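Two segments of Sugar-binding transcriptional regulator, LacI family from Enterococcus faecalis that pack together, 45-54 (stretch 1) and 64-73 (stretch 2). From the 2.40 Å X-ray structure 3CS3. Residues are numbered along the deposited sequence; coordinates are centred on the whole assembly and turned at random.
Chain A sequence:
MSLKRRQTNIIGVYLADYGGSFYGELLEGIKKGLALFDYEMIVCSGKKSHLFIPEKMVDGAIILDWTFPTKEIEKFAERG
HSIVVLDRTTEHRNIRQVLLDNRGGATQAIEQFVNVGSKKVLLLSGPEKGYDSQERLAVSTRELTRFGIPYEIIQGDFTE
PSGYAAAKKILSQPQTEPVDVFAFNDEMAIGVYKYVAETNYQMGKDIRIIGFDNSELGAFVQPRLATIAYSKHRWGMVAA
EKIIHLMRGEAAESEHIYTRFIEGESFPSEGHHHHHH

Stretch 1 45-54: SGKKSHLFIP
Stretch 2, residues 64-73: LDWTFPTKEI

Two segments of one chain, mostly loop and turn, pack together and bury 348 Å² between them, both sides summed. Stretch 1 has no regular helix. A type I turn runs from Gly-46 to Ser-49, closed by a weak bond from Ser-49 N to Gly-46 O at 3.4 Å. Residues 49-51 then take helical phi/psi without the regular bonds, although Leu-51 N does bond to Lys-48 O at 3.2 Å. Gly-46, at phi/psi 135/161, sits where a CB would be jammed against the preceding carbonyl O.

Stretch 2 makes a type I turn from Asp-65 to Phe-68, with Phe-68 N to Asp-65 O at 3.2 Å. Phe-68 is at -74/112. Pro-69 follows at -72/139 as the N-cap residue, and the helix begins at Thr-70. Ile-73 N bonds to Pro-69 O at 3.2 Å. The CA atoms of His-50 and Phe-68 set the register, 6.1 Å apart.

Carbon-to-ring packing centres on His-50, which points toward stretch 2 with chi1 62° (p) and chi2 -91°. It has the largest covered area of any residue here. His-50 CB lies over one face of the Phe-68 ring, 3.5 Å from the centroid and 6° off the normal. The His-50 ring receives Pro-69 CD over one face, 3.6 Å from the centroid and also 6° off the normal. His-50 thus packs by its CB on the Phe-68 ring and by its own ring on Pro-69 CD, both from the same side. The His-50 and Phe-68 rings are oblique, with planes at 44° and centroids 5.5 Å apart.

Phe-68 has chi1 -158° (t) and chi2 130°. Its CA-to-CB bond points sideways, but the ring end comes nearer stretch 1. There Phe-68 CZ also meets Ile-53 CD1 at 3.9 Å, an apolar contact. Ile-53 points toward stretch 2 with chi1 m and chi2 t, but is poorly ordered.

Glu-72, also directed toward stretch 1, brings OE2 to 4.1 Å from His-50 CD2.

No direct hydrogen bond crosses the contact; water supplies the polar links. Water 1 donates to Gly-46 O at 3.0 Å and to Asp-65 OD2 at 2.9 Å, and is bonded to His-50 ND1 at 3.0 Å. Water 2 donates to Asp-65 OD2 at 2.5 Å and is bonded to Ser-49 OG, also at 2.5 Å. Ser-49 has chi1 p.

Within stretch 2, Asp-65 (chi1 t, chi2 5°) uses OD1 to accept from Thr-67 N at 3.1 Å and Thr-67 OG1 at 2.6 Å. Thr-67 has chi1 p. These bonds brace the turn while OD2 meets both waters.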

# COMPACT_ATOMS: atom_id res chain seq x y z
N SER A 45 1.14 6.69 10.10
CA SER A 45 1.01 5.29 10.46
C SER A 45 2.11 4.85 11.41
O SER A 45 3.22 5.36 11.36
CB SER A 45 1.01 4.43 9.20
OG SER A 45 0.45 3.17 9.49
N GLY A 46 1.81 3.88 12.26
CA GLY A 46 2.78 3.37 13.23
C GLY A 46 2.17 3.21 14.61
O GLY A 46 1.13 3.80 14.91
N LYS A 47 2.84 2.41 15.44
CA LYS A 47 2.40 2.12 16.81
C LYS A 47 2.42 3.34 17.73
O LYS A 47 1.65 3.41 18.69
CB LYS A 47 3.27 1.01 17.43
CG LYS A 47 2.90 -0.41 17.00
CD LYS A 47 3.61 -1.47 17.84
CE LYS A 47 2.91 -1.70 19.18
NZ LYS A 47 3.68 -2.64 20.05
N LYS A 48 3.31 4.29 17.43
CA LYS A 48 3.51 5.47 18.26
C LYS A 48 3.00 6.74 17.59
O LYS A 48 3.30 7.84 18.06
CB LYS A 48 5.00 5.63 18.62
CG LYS A 48 5.62 4.46 19.40
CD LYS A 48 5.32 4.55 20.89
CE LYS A 48 6.13 3.53 21.69
NZ LYS A 48 5.78 2.12 21.34
N SER A 49 2.23 6.59 16.52
CA SER A 49 1.77 7.73 15.70
C SER A 49 0.75 8.64 16.40
O SER A 49 0.64 9.82 16.07
CB SER A 49 1.20 7.24 14.37
OG SER A 49 -0.02 6.54 14.56
N HIS A 50 0.03 8.08 17.37
CA HIS A 50 -0.94 8.84 18.16
C HIS A 50 -0.30 9.68 19.27
O HIS A 50 -0.95 10.58 19.81
CB HIS A 50 -2.01 7.91 18.74
CG HIS A 50 -1.47 6.87 19.68
ND1 HIS A 50 -1.08 5.62 19.27
CD2 HIS A 50 -1.28 6.89 21.03
CE1 HIS A 50 -0.67 4.92 20.31
NE2 HIS A 50 -0.78 5.67 21.39
N LEU A 51 0.95 9.38 19.61
CA LEU A 51 1.69 10.12 20.63
C LEU A 51 2.07 11.52 20.17
O LEU A 51 2.13 12.46 20.97
CB LEU A 51 2.94 9.36 21.10
CG LEU A 51 2.84 8.29 22.20
CD1 LEU A 51 1.93 8.72 23.35
CD2 LEU A 51 2.42 6.93 21.65
N PHE A 52 2.34 11.66 18.87
CA PHE A 52 2.61 12.97 18.28
C PHE A 52 1.60 13.33 17.20
O PHE A 52 1.84 13.12 16.01
CB PHE A 52 4.04 13.10 17.76
CG PHE A 52 4.71 11.79 17.48
CD1 PHE A 52 5.58 11.23 18.41
CD2 PHE A 52 4.47 11.11 16.29
CE1 PHE A 52 6.20 10.02 18.16
CE2 PHE A 52 5.09 9.91 16.04
CZ PHE A 52 5.96 9.36 16.97
N ILE A 53 0.47 13.86 17.65
CA ILE A 53 -0.50 14.48 16.77
C ILE A 53 -0.14 15.96 16.69
O ILE A 53 -0.16 16.65 17.71
CB ILE A 53 -1.93 14.34 17.32
CG1 ILE A 53 -2.26 12.87 17.64
CG2 ILE A 53 -2.93 14.92 16.34
CD1 ILE A 53 -3.39 12.70 18.66
N PRO A 54 0.21 16.44 15.48
CA PRO A 54 0.42 17.88 15.28
C PRO A 54 -0.91 18.65 15.35
O PRO A 54 -1.48 19.02 14.32
CB PRO A 54 1.05 17.96 13.88
CG PRO A 54 0.64 16.70 13.19
CD PRO A 54 0.45 15.66 14.25
N LEU A 64 -8.50 5.22 10.95
CA LEU A 64 -8.66 3.80 10.71
C LEU A 64 -7.42 3.07 11.25
O LEU A 64 -6.51 2.72 10.50
CB LEU A 64 -8.89 3.51 9.22
CG LEU A 64 -9.03 2.09 8.63
CD1 LEU A 64 -9.65 1.08 9.59
CD2 LEU A 64 -9.83 2.15 7.36
N ASP A 65 -7.41 2.85 12.57
CA ASP A 65 -6.27 2.26 13.27
C ASP A 65 -6.73 1.77 14.64
O ASP A 65 -7.01 2.58 15.51
CB ASP A 65 -5.17 3.32 13.44
CG ASP A 65 -3.90 2.77 14.09
OD1 ASP A 65 -3.79 1.54 14.33
OD2 ASP A 65 -2.99 3.58 14.35
N TRP A 66 -6.78 0.45 14.82
CA TRP A 66 -7.26 -0.16 16.06
C TRP A 66 -6.31 0.05 17.25
O TRP A 66 -6.72 -0.08 18.41
CB TRP A 66 -7.56 -1.65 15.86
CG TRP A 66 -6.33 -2.49 15.72
CD1 TRP A 66 -5.61 -2.69 14.58
CD2 TRP A 66 -5.66 -3.24 16.75
NE1 TRP A 66 -4.54 -3.51 14.83
CE2 TRP A 66 -4.54 -3.86 16.15
CE3 TRP A 66 -5.90 -3.44 18.11
CZ2 TRP A 66 -3.66 -4.69 16.87
CZ3 TRP A 66 -5.03 -4.26 18.83
CH2 TRP A 66 -3.92 -4.87 18.21
N THR A 67 -5.04 0.35 16.96
CA THR A 67 -4.05 0.62 18.01
C THR A 67 -4.09 2.07 18.51
O THR A 67 -3.48 2.38 19.53
CB THR A 67 -2.61 0.32 17.54
OG1 THR A 67 -2.26 1.18 16.45
CG2 THR A 67 -2.47 -1.13 17.11
N PHE A 68 -4.79 2.94 17.78
CA PHE A 68 -5.04 4.31 18.21
C PHE A 68 -6.10 4.21 19.31
O PHE A 68 -7.24 3.83 19.03
CB PHE A 68 -5.55 5.15 17.03
CG PHE A 68 -5.35 6.64 17.18
CD1 PHE A 68 -4.75 7.36 16.15
CD2 PHE A 68 -5.78 7.33 18.31
CE1 PHE A 68 -4.58 8.74 16.26
CE2 PHE A 68 -5.61 8.70 18.42
CZ PHE A 68 -5.01 9.41 17.40
N PRO A 69 -5.73 4.53 20.57
CA PRO A 69 -6.62 4.31 21.72
C PRO A 69 -7.77 5.29 21.73
O PRO A 69 -7.57 6.47 21.44
CB PRO A 69 -5.70 4.56 22.93
CG PRO A 69 -4.31 4.59 22.38
CD PRO A 69 -4.45 5.12 21.00
N THR A 70 -8.96 4.79 22.06
CA THR A 70 -10.21 5.58 22.11
C THR A 70 -10.10 6.78 23.05
O THR A 70 -10.55 7.88 22.70
CB THR A 70 -11.42 4.69 22.50
OG1 THR A 70 -11.49 3.56 21.63
CG2 THR A 70 -12.73 5.46 22.40
N LYS A 71 -9.48 6.59 24.21
CA LYS A 71 -9.26 7.67 25.18
C LYS A 71 -8.43 8.83 24.62
O LYS A 71 -8.71 9.99 24.91
CB LYS A 71 -8.65 7.12 26.48
CG LYS A 71 -9.63 6.32 27.33
CD LYS A 71 -8.97 5.74 28.58
CE LYS A 71 -9.97 4.89 29.37
NZ LYS A 71 -9.32 4.15 30.49
N GLU A 72 -7.43 8.50 23.80
CA GLU A 72 -6.67 9.50 23.04
C GLU A 72 -7.52 10.22 21.99
O GLU A 72 -7.29 11.40 21.72
CB GLU A 72 -5.45 8.87 22.36
CG GLU A 72 -4.11 9.36 22.86
CD GLU A 72 -3.76 8.85 24.24
OE1 GLU A 72 -3.75 9.68 25.19
OE2 GLU A 72 -3.50 7.64 24.39
N ILE A 73 -8.49 9.51 21.40
CA ILE A 73 -9.39 10.10 20.41
C ILE A 73 -10.32 11.12 21.07
O ILE A 73 -10.44 12.25 20.59
CB ILE A 73 -10.18 9.02 19.60
CG1 ILE A 73 -9.21 8.17 18.77
CG2 ILE A 73 -11.23 9.66 18.69
CD1 ILE A 73 -9.87 7.14 17.88
O HOH W 1 -1.29 4.35 16.59
O HOH W 2 -1.92 5.58 13.20